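Local coordinates for early 35 kDa protein (Autographa californica nucleopolyhedrovirus, PDB 1P35) that blocks members of the caspase family of proteases, so suppressing the apoptotic response of the infected insect cell, and also inhibits the host RNA interference antiviral response, at residues A[15-20]-A[25-30]; A[61-66]-A[161-166]; A[179-184]-A[277-282]. All coordinates share one frame; numbering follows the deposited sequence.

Contact 1. Residues A[15-20]-A[25-30]; sequences IRDCQV and RELVYI. With PO4 (phosphate ion), chain D; EDO (1,2-ethanediol), chain G.
Asp17 OD1 is gripped by two nitrogens of Arg25 across this antiparallel beta hairpin: NH2 lies 2.7 Å and NE 2.8 Å from that one oxygen. The salt bridge is side-on, with carboxylate and guanidinium nearly coplanar (17° apart), and Asp17 OD2 is left to bond Tyr170. A bend in the Arg25 chain at chi3 (58°) brings the guanidinium back against segment 15-20, where the backbone of Cys18 and Gln19 covers one face. Its NH1 reaches Gln19 OE1 at 2.9 Å, from above the plane of that amide, while Gln19 NE2 turns to the backbone of Asp21.

Ile15 continues this face of the hairpin, lying alongside Tyr29 and touching Leu27. On the other face Arg16 NH2 meets Glu26 OE1 at 2.8 Å, a salt bridge within the guanidinium plane, and a water joins Arg16 NE to Glu26. Paired backbone bonds link Arg16 with Val28, and Val28 N lies 2.7 Å from Arg16 O.

Each face thus carries its own ion pair. Arg16 also bonds a phosphate, probably from the crystallisation liquor, which binds Lys58 and Arg79 of the second subunit too; this basic cluster is consistent with a place that attracts anions.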
loop_
_atom_site.group_PDB
_atom_site.type_symbol
_atom_site.label_atom_id
_atom_site.label_comp_id
_atom_site.label_asym_id
_atom_site.label_seq_id
_atom_site.Cartn_x
_atom_site.Cartn_y
_atom_site.Cartn_z
ATOM N N ILE A 15 12.812 -10.276 4.329
ATOM C CA ILE A 15 13.755 -10.953 3.492
ATOM C C ILE A 15 13.089 -11.773 2.441
ATOM O O ILE A 15 12.048 -12.370 2.692
ATOM C CB ILE A 15 14.581 -11.946 4.338
ATOM C CG1 ILE A 15 15.382 -11.197 5.398
ATOM C CG2 ILE A 15 15.420 -12.872 3.434
ATOM C CD1 ILE A 15 16.043 -12.188 6.426
ATOM N N ARG A 16 13.711 -11.803 1.259
ATOM C CA ARG A 16 13.224 -12.645 0.175
ATOM C C ARG A 16 14.474 -13.140 -0.529
ATOM O O ARG A 16 15.431 -12.379 -0.752
ATOM C CB ARG A 16 12.356 -11.881 -0.830
ATOM C CG ARG A 16 11.572 -12.835 -1.702
ATOM C CD ARG A 16 10.851 -12.167 -2.910
ATOM N NE ARG A 16 11.840 -11.652 -3.843
ATOM C CZ ARG A 16 11.576 -10.978 -4.955
ATOM N NH1 ARG A 16 10.320 -10.714 -5.303
ATOM N NH2 ARG A 16 12.588 -10.588 -5.727
ATOM N N ASP A 17 14.488 -14.428 -0.861
ATOM C CA ASP A 17 15.629 -15.011 -1.545
ATOM C C ASP A 17 15.022 -16.018 -2.517
ATOM O O ASP A 17 14.374 -16.961 -2.098
ATOM C CB ASP A 17 16.562 -15.675 -0.537
ATOM C CG ASP A 17 17.823 -16.228 -1.176
ATOM O OD1 ASP A 17 17.691 -17.144 -2.008
ATOM O OD2 ASP A 17 18.937 -15.761 -0.835
ATOM N N CYS A 18 15.246 -15.786 -3.814
ATOM C CA CYS A 18 14.675 -16.612 -4.864
ATOM C C CYS A 18 15.731 -17.082 -5.887
ATOM O O CYS A 18 16.762 -16.432 -6.066
ATOM C CB CYS A 18 13.578 -15.801 -5.603
ATOM S SG CYS A 18 12.190 -15.113 -4.616
ATOM N N GLN A 19 15.460 -18.212 -6.545
ATOM C CA GLN A 19 16.349 -18.753 -7.576
ATOM C C GLN A 19 16.099 -17.811 -8.757
ATOM O O GLN A 19 14.955 -17.485 -9.016
ATOM C CB GLN A 19 15.922 -20.187 -7.953
ATOM C CG GLN A 19 16.993 -21.062 -8.680
ATOM C CD GLN A 19 18.245 -21.466 -7.792
ATOM O OE1 GLN A 19 18.115 -21.979 -6.670
ATOM N NE2 GLN A 19 19.444 -21.249 -8.329
ATOM N N VAL A 20 17.157 -17.328 -9.412
ATOM C CA VAL A 20 17.024 -16.440 -10.587
ATOM C C VAL A 20 17.161 -17.350 -11.816
ATOM O O VAL A 20 16.411 -17.212 -12.776
ATOM C CB VAL A 20 18.115 -15.388 -10.621
ATOM C CG1 VAL A 20 18.155 -14.730 -12.017
ATOM C CG2 VAL A 20 17.855 -14.319 -9.539
ATOM N N ARG A 25 20.881 -16.712 -7.590
ATOM C CA ARG A 25 19.726 -16.500 -6.709
ATOM C C ARG A 25 19.785 -15.034 -6.300
ATOM O O ARG A 25 20.839 -14.391 -6.446
ATOM C CB ARG A 25 19.749 -17.427 -5.456
ATOM C CG ARG A 25 19.579 -18.914 -5.738
ATOM C CD ARG A 25 19.561 -19.742 -4.438
ATOM N NE ARG A 25 18.488 -19.314 -3.536
ATOM C CZ ARG A 25 17.296 -19.913 -3.455
ATOM N NH1 ARG A 25 17.015 -20.963 -4.209
ATOM N NH2 ARG A 25 16.367 -19.458 -2.628
ATOM N N GLU A 26 18.654 -14.490 -5.840
ATOM C CA GLU A 26 18.627 -13.093 -5.420
ATOM C C GLU A 26 18.155 -12.939 -3.962
ATOM O O GLU A 26 17.219 -13.609 -3.506
ATOM C CB GLU A 26 17.723 -12.260 -6.349
ATOM C CG GLU A 26 17.594 -10.796 -5.923
ATOM C CD GLU A 26 16.437 -10.087 -6.644
ATOM O OE1 GLU A 26 15.296 -10.532 -6.485
ATOM O OE2 GLU A 26 16.661 -9.088 -7.364
ATOM N N LEU A 27 18.861 -12.090 -3.233
ATOM C CA LEU A 27 18.550 -11.800 -1.874
ATOM C C LEU A 27 18.081 -10.349 -1.791
ATOM O O LEU A 27 18.785 -9.455 -2.249
ATOM C CB LEU A 27 19.776 -11.967 -0.965
ATOM C CG LEU A 27 19.441 -11.483 0.453
ATOM C CD1 LEU A 27 18.431 -12.473 1.072
ATOM C CD2 LEU A 27 20.684 -11.431 1.349
ATOM N N VAL A 28 16.893 -10.152 -1.206
ATOM C CA VAL A 28 16.292 -8.862 -0.967
ATOM C C VAL A 28 16.263 -8.847 0.558
ATOM O O VAL A 28 15.818 -9.819 1.237
ATOM C CB VAL A 28 14.877 -8.725 -1.583
ATOM C CG1 VAL A 28 14.227 -7.432 -1.060
ATOM C CG2 VAL A 28 14.975 -8.551 -3.082
ATOM N N TYR A 29 16.787 -7.762 1.113
ATOM C CA TYR A 29 16.927 -7.698 2.546
ATOM C C TYR A 29 16.568 -6.253 2.882
ATOM O O TYR A 29 17.203 -5.316 2.364
ATOM C CB TYR A 29 18.401 -8.035 2.937
ATOM C CG TYR A 29 18.616 -8.215 4.449
ATOM C CD1 TYR A 29 18.617 -7.113 5.274
ATOM C CD2 TYR A 29 18.740 -9.491 5.046
ATOM C CE1 TYR A 29 18.727 -7.217 6.642
ATOM C CE2 TYR A 29 18.852 -9.630 6.471
ATOM C CZ TYR A 29 18.842 -8.443 7.256
ATOM O OH TYR A 29 18.947 -8.421 8.642
ATOM N N ILE A 30 15.558 -6.105 3.746
ATOM C CA ILE A 30 15.015 -4.813 4.158
ATOM C C ILE A 30 14.873 -4.784 5.683
ATOM O O ILE A 30 14.415 -5.784 6.325
ATOM C CB ILE A 30 13.550 -4.619 3.597
ATOM C CG1 ILE A 30 13.543 -4.533 2.096
ATOM C CG2 ILE A 30 12.892 -3.355 4.137
ATOM C CD1 ILE A 30 12.452 -5.506 1.513
HETATM P P PO4 D . 10.458 -9.446 -9.044
HETATM O O1 PO4 D . 11.896 -9.907 -8.841
HETATM O O2 PO4 D . 10.415 -8.527 -10.249
HETATM O O3 PO4 D . 9.541 -10.638 -9.282
HETATM O O4 PO4 D . 10.013 -8.741 -7.792
HETATM C C1 EDO G . 6.507 -11.309 -2.943
HETATM O O1 EDO G . 5.345 -11.202 -3.810
HETATM C C2 EDO G . 7.308 -12.540 -3.240
HETATM O O2 EDO G . 7.892 -12.393 -4.507
HETATM O O HOH W 1 14.658 -12.355 -4.148
#

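Contact 2. Residues A[61-66]-A[161-166]; sequences NLRDRI and GSNQVL. With PO4 (phosphate ion), chain E.
Arg63 reaches from the first turn of helix 62-74 to Asn163 of segment 161-166. Its CB leaves the helix toward segment 161-166, with CG anti to the backbone N (chi1 168°), and the chain stays extended through CG and CD as far as NE. CD passes the amide of Asn163, coming 3.1 Å from ND2. NE then gives a weak hydrogen bond to Asn163 OD1 at 3.0 Å, bent to 141° at the hydrogen. The two side chains cross at about a right angle, although their flat ends are only 30° apart in plane.

Beyond CZ the two terminal nitrogens part company. NH2 donates to a water 2.8 Å away, and that water in turn donates to Asn163 OD1 at 2.6 Å, so the amide oxygen receives both a direct and a water-carried bond from the same guanidinium. NH1 turns back to its own helix and forms a salt bridge with Asp64 OD1 at 2.6 Å, whose hydrogen bond is weak in angle; the other oxygen of Asp64 is paired with Lys93.

Further round the helix Arg65 holds a phosphate, probably from the crystallisation liquor, and Asn61 bonds to the second subunit. The contact is a small polar bridge at the surface: helix 62-74 lies over the hairpin, with Arg63 against Gln12 and Ile14 of strand 10-21, while strand 164-170 runs between strands 24-33 and 98-106.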
loop_
_atom_site.group_PDB
_atom_site.type_symbol
_atom_site.label_atom_id
_atom_site.label_comp_id
_atom_site.label_asym_id
_atom_site.label_seq_id
_atom_site.Cartn_x
_atom_site.Cartn_y
_atom_site.Cartn_z
ATOM N N ASN A 61 7.216 -1.400 -4.194
ATOM C CA ASN A 61 6.251 -2.105 -3.398
ATOM C C ASN A 61 6.595 -3.468 -2.957
ATOM O O ASN A 61 5.803 -4.067 -2.208
ATOM C CB ASN A 61 4.920 -2.190 -4.104
ATOM C CG ASN A 61 4.103 -1.039 -3.791
ATOM O OD1 ASN A 61 4.439 -0.309 -2.856
ATOM N ND2 ASN A 61 3.002 -0.846 -4.528
ATOM N N LEU A 62 7.752 -3.961 -3.405
ATOM C CA LEU A 62 8.160 -5.319 -3.048
ATOM C C LEU A 62 8.113 -5.642 -1.547
ATOM O O LEU A 62 7.679 -6.735 -1.130
ATOM C CB LEU A 62 9.554 -5.602 -3.556
ATOM C CG LEU A 62 9.892 -7.093 -3.403
ATOM C CD1 LEU A 62 8.773 -7.902 -4.062
ATOM C CD2 LEU A 62 11.232 -7.419 -4.085
ATOM N N ARG A 63 8.574 -4.678 -0.761
ATOM C CA ARG A 63 8.644 -4.786 0.658
ATOM C C ARG A 63 7.317 -5.259 1.260
ATOM O O ARG A 63 7.273 -6.230 2.005
ATOM C CB ARG A 63 8.998 -3.420 1.262
ATOM C CG ARG A 63 8.773 -3.443 2.796
ATOM C CD ARG A 63 8.899 -2.093 3.501
ATOM N NE ARG A 63 8.866 -2.188 4.975
ATOM C CZ ARG A 63 7.810 -2.538 5.716
ATOM N NH1 ARG A 63 6.652 -2.838 5.145
ATOM N NH2 ARG A 63 7.916 -2.604 7.046
ATOM N N ASP A 64 6.241 -4.545 0.937
ATOM C CA ASP A 64 4.926 -4.858 1.463
ATOM C C ASP A 64 4.339 -6.119 0.836
ATOM O O ASP A 64 3.504 -6.777 1.447
ATOM C CB ASP A 64 3.948 -3.673 1.275
ATOM C CG ASP A 64 4.219 -2.509 2.239
ATOM O OD1 ASP A 64 4.797 -2.742 3.319
ATOM O OD2 ASP A 64 3.820 -1.371 1.938
ATOM N N ARG A 65 4.759 -6.458 -0.377
ATOM C CA ARG A 65 4.227 -7.664 -0.991
ATOM C C ARG A 65 4.868 -8.885 -0.325
ATOM O O ARG A 65 4.215 -9.903 -0.179
ATOM C CB ARG A 65 4.461 -7.731 -2.524
ATOM C CG ARG A 65 3.651 -6.745 -3.350
ATOM C CD ARG A 65 3.466 -7.247 -4.809
ATOM N NE ARG A 65 4.722 -7.411 -5.522
ATOM C CZ ARG A 65 5.538 -6.407 -5.832
ATOM N NH1 ARG A 65 5.221 -5.175 -5.489
ATOM N NH2 ARG A 65 6.667 -6.634 -6.476
ATOM N N ILE A 66 6.141 -8.790 0.062
ATOM C CA ILE A 66 6.794 -9.922 0.726
ATOM C C ILE A 66 6.031 -10.132 2.053
ATOM O O ILE A 66 5.485 -11.176 2.326
ATOM C CB ILE A 66 8.270 -9.601 1.037
ATOM C CG1 ILE A 66 9.055 -9.459 -0.285
ATOM C CG2 ILE A 66 8.886 -10.733 1.894
ATOM C CD1 ILE A 66 10.407 -8.879 -0.078
ATOM N N GLY A 161 12.771 7.395 10.190
ATOM C CA GLY A 161 11.652 6.611 9.719
ATOM C C GLY A 161 11.744 5.864 8.402
ATOM O O GLY A 161 10.755 5.302 7.985
ATOM N N SER A 162 12.896 5.858 7.745
ATOM C CA SER A 162 13.077 5.127 6.499
ATOM C C SER A 162 13.294 3.609 6.609
ATOM O O SER A 162 13.812 3.136 7.612
ATOM C CB SER A 162 14.329 5.650 5.746
ATOM O OG SER A 162 14.131 6.918 5.181
ATOM N N ASN A 163 12.899 2.873 5.560
ATOM C CA ASN A 163 13.251 1.461 5.451
ATOM C C ASN A 163 14.649 1.534 4.826
ATOM O O ASN A 163 14.889 2.406 3.935
ATOM C CB ASN A 163 12.361 0.697 4.470
ATOM C CG ASN A 163 10.995 0.346 5.060
ATOM O OD1 ASN A 163 10.897 -0.274 6.110
ATOM N ND2 ASN A 163 9.951 0.737 4.368
ATOM N N GLN A 164 15.566 0.666 5.287
ATOM C CA GLN A 164 16.925 0.617 4.751
ATOM C C GLN A 164 16.866 -0.634 3.905
ATOM O O GLN A 164 16.520 -1.685 4.421
ATOM C CB GLN A 164 17.973 0.456 5.833
ATOM C CG GLN A 164 17.675 1.214 7.119
ATOM C CD GLN A 164 17.386 2.649 6.885
ATOM O OE1 GLN A 164 17.856 3.236 5.903
ATOM N NE2 GLN A 164 16.624 3.250 7.794
ATOM N N VAL A 165 17.210 -0.539 2.615
ATOM C CA VAL A 165 17.035 -1.683 1.736
ATOM C C VAL A 165 18.263 -2.070 0.907
ATOM O O VAL A 165 19.230 -1.302 0.786
ATOM C CB VAL A 165 15.812 -1.416 0.806
ATOM C CG1 VAL A 165 14.643 -0.821 1.630
ATOM C CG2 VAL A 165 16.177 -0.357 -0.280
ATOM N N LEU A 166 18.252 -3.301 0.399
ATOM C CA LEU A 166 19.354 -3.777 -0.434
ATOM C C LEU A 166 18.854 -5.004 -1.132
ATOM O O LEU A 166 17.919 -5.634 -0.669
ATOM C CB LEU A 166 20.599 -4.138 0.372
ATOM C CG LEU A 166 20.550 -5.374 1.305
ATOM C CD1 LEU A 166 21.004 -6.616 0.579
ATOM C CD2 LEU A 166 21.497 -5.185 2.473
HETATM P P PO4 E . 6.114 -10.467 -7.321
HETATM O O1 PO4 E . 7.292 -9.504 -7.373
HETATM O O2 PO4 E . 6.586 -11.831 -6.857
HETATM O O3 PO4 E . 5.053 -9.980 -6.350
HETATM O O4 PO4 E . 5.516 -10.503 -8.724
HETATM O O HOH W 2 10.726 -2.689 7.112
#

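Contact 3. Residues A[179-184]-A[277-282]; sequences VPFAHE and LYVKLH
Phe181 projects from the loop between strands 176-179 and 191-199 onto Val279 and Leu281 of strand 276-282, just after an inverse gamma turn centred on Pro180 and closed by the bond from Phe181 N to Val179 O, 2.9 Å long. It is a worked case of a single aromatic side chain joining an irregular loop to a beta strand deep inside a protein: the backbones stay well apart, with 9.4 Å between Phe181 CA and Leu281 CA.

The tight part is the far end of the ring. CZ touches Val279 CG1 at 3.7 Å and also comes near its CB, the phenylalanine and valine side chains approaching from opposite directions. With CG of Phe181 placed anti to the carbonyl carbon (chi1 -68°), the ring points across the gap to the strand. Its second strand partner is less closely drawn in: the CD1 methyl of Leu281 sits over one ring face in a CH-pi contact. On the opposite face lies Val179 CG1, 3.6 Å above the ring plane and displaced toward the rim, so the phenyl group is held between a methyl of Val179, at the end of strand 176-179, and one of Leu281 on strand 276-282. Val195 and Ala197 of strand 191-199 also touch Phe181 and help to bury it.

Away from the ring the relationship loosens. The other side of strand 276-282 faces helix 62-74, where Lys280 pairs with Asp71. Solvent is reached at the exposed His282, which bonds to Asp194, and at the partly exposed His183 of the loop, its ring edge-to-face with Tyr193. Within the buried part the methyl is almost centred over the ring: Leu281 CD1 stands 4.3 Å from the centroid of the Phe181 ring and only 4° off its normal.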
loop_
_atom_site.group_PDB
_atom_site.type_symbol
_atom_site.label_atom_id
_atom_site.label_comp_id
_atom_site.label_asym_id
_atom_site.label_seq_id
_atom_site.Cartn_x
_atom_site.Cartn_y
_atom_site.Cartn_z
ATOM N N VAL A 179 19.561 -18.233 4.944
ATOM C CA VAL A 179 18.611 -17.163 5.227
ATOM C C VAL A 179 19.263 -16.539 6.453
ATOM O O VAL A 179 19.368 -17.149 7.496
ATOM C CB VAL A 179 17.248 -17.680 5.559
ATOM C CG1 VAL A 179 16.288 -16.530 5.534
ATOM C CG2 VAL A 179 16.815 -18.792 4.532
ATOM N N PRO A 180 19.719 -15.307 6.326
ATOM C CA PRO A 180 20.407 -14.613 7.436
ATOM C C PRO A 180 19.605 -14.132 8.628
ATOM O O PRO A 180 19.385 -12.930 8.793
ATOM C CB PRO A 180 21.136 -13.482 6.695
ATOM C CG PRO A 180 20.131 -13.094 5.641
ATOM C CD PRO A 180 19.704 -14.476 5.093
ATOM N N PHE A 181 19.173 -15.061 9.478
ATOM C CA PHE A 181 18.422 -14.674 10.668
ATOM C C PHE A 181 19.317 -14.303 11.833
ATOM O O PHE A 181 18.889 -13.560 12.719
ATOM C CB PHE A 181 17.477 -15.807 11.125
ATOM C CG PHE A 181 16.352 -16.075 10.182
ATOM C CD1 PHE A 181 15.568 -15.044 9.707
ATOM C CD2 PHE A 181 16.043 -17.383 9.804
ATOM C CE1 PHE A 181 14.478 -15.294 8.873
ATOM C CE2 PHE A 181 14.955 -17.647 8.961
ATOM C CZ PHE A 181 14.165 -16.583 8.499
ATOM N N ALA A 182 20.547 -14.814 11.870
ATOM C CA ALA A 182 21.408 -14.525 13.032
ATOM C C ALA A 182 21.766 -13.048 13.279
ATOM O O ALA A 182 21.881 -12.216 12.336
ATOM C CB ALA A 182 22.726 -15.385 12.965
ATOM N N HIS A 183 21.960 -12.744 14.558
ATOM C CA HIS A 183 22.289 -11.387 14.997
ATOM C C HIS A 183 23.719 -11.395 15.524
ATOM O O HIS A 183 24.333 -12.486 15.702
ATOM C CB HIS A 183 21.387 -10.955 16.168
ATOM C CG HIS A 183 19.923 -11.220 15.956
ATOM N ND1 HIS A 183 19.062 -10.288 15.426
ATOM C CD2 HIS A 183 19.176 -12.320 16.205
ATOM C CE1 HIS A 183 17.847 -10.796 15.361
ATOM N NE2 HIS A 183 17.887 -12.030 15.828
ATOM N N GLU A 184 24.266 -10.194 15.749
ATOM C CA GLU A 184 25.567 -10.133 16.365
ATOM C C GLU A 184 25.327 -10.683 17.812
ATOM O O GLU A 184 24.225 -10.582 18.359
ATOM C CB GLU A 184 26.036 -8.705 16.468
ATOM C CG GLU A 184 25.153 -7.854 17.310
ATOM C CD GLU A 184 23.946 -7.290 16.565
ATOM O OE1 GLU A 184 23.538 -7.824 15.520
ATOM O OE2 GLU A 184 23.383 -6.306 17.054
ATOM N N LEU A 277 9.077 -21.557 1.039
ATOM C CA LEU A 277 9.161 -21.498 2.475
ATOM C C LEU A 277 8.730 -20.103 2.983
ATOM O O LEU A 277 9.216 -19.078 2.490
ATOM C CB LEU A 277 10.620 -21.728 2.911
ATOM C CG LEU A 277 10.681 -21.675 4.451
ATOM C CD1 LEU A 277 9.876 -22.863 5.054
ATOM C CD2 LEU A 277 12.108 -21.708 4.914
ATOM N N TYR A 278 7.836 -20.056 3.957
ATOM C CA TYR A 278 7.433 -18.780 4.529
ATOM C C TYR A 278 7.872 -18.825 5.980
ATOM O O TYR A 278 7.670 -19.848 6.680
ATOM C CB TYR A 278 5.929 -18.590 4.489
ATOM C CG TYR A 278 5.315 -18.716 3.114
ATOM C CD1 TYR A 278 5.016 -19.968 2.588
ATOM C CD2 TYR A 278 5.064 -17.575 2.320
ATOM C CE1 TYR A 278 4.490 -20.104 1.311
ATOM C CE2 TYR A 278 4.524 -17.682 1.020
ATOM C CZ TYR A 278 4.245 -18.942 0.534
ATOM O OH TYR A 278 3.724 -19.040 -0.713
ATOM N N VAL A 279 8.489 -17.739 6.439
ATOM C CA VAL A 279 8.931 -17.718 7.805
ATOM C C VAL A 279 8.461 -16.442 8.488
ATOM O O VAL A 279 8.525 -15.348 7.896
ATOM C CB VAL A 279 10.455 -17.762 7.916
ATOM C CG1 VAL A 279 10.868 -17.922 9.367
ATOM C CG2 VAL A 279 11.034 -18.878 7.065
ATOM N N LYS A 280 7.988 -16.571 9.733
ATOM C CA LYS A 280 7.612 -15.401 10.501
ATOM C C LYS A 280 8.064 -15.563 11.961
ATOM O O LYS A 280 7.582 -16.452 12.642
ATOM C CB LYS A 280 6.099 -15.202 10.488
ATOM C CG LYS A 280 5.670 -14.044 11.384
ATOM C CD LYS A 280 4.115 -13.936 11.409
ATOM C CE LYS A 280 3.662 -12.538 11.823
ATOM N NZ LYS A 280 2.231 -12.269 11.493
ATOM N N LEU A 281 8.959 -14.680 12.415
ATOM C CA LEU A 281 9.497 -14.674 13.742
ATOM C C LEU A 281 9.278 -13.225 14.221
ATOM O O LEU A 281 10.223 -12.438 14.382
ATOM C CB LEU A 281 10.987 -15.027 13.682
ATOM C CG LEU A 281 11.310 -16.414 13.106
ATOM C CD1 LEU A 281 12.823 -16.456 12.838
ATOM C CD2 LEU A 281 10.864 -17.558 14.090
ATOM N N HIS A 282 8.018 -12.916 14.497
ATOM C CA HIS A 282 7.591 -11.577 14.871
ATOM C C HIS A 282 7.484 -11.303 16.333
ATOM O O HIS A 282 6.538 -11.749 16.976
ATOM C CB HIS A 282 6.252 -11.274 14.200
ATOM C CG HIS A 282 5.658 -9.951 14.592
ATOM N ND1 HIS A 282 6.335 -8.758 14.449
ATOM C CD2 HIS A 282 4.402 -9.626 14.990
ATOM C CE1 HIS A 282 5.524 -7.754 14.747
ATOM N NE2 HIS A 282 4.344 -8.254 15.080
#

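Overall arrangement
From the N terminus, contact 1 closes first, a hairpin with only four residues between its segments. Contact 2 follows, bringing 61-66 to 161-166 over 94 intervening residues, and contact 3 then joins 179-184 to 277-282 over another 92. The three lie in series, neither nesting nor crossing, yet they meet in space around the hairpin. Helix 62-74 packs on it through Leu62 and Ile66 against Arg16, and Tyr29 N lies 3.0 Å from Leu166 O in a probable backbone hydrogen bond. Ile15 and Tyr29 also touch the loop of contact 3, at Pro180 and Phe181. Contacts 2 and 3 themselves do not touch, their nearest atoms about 6 Å apart.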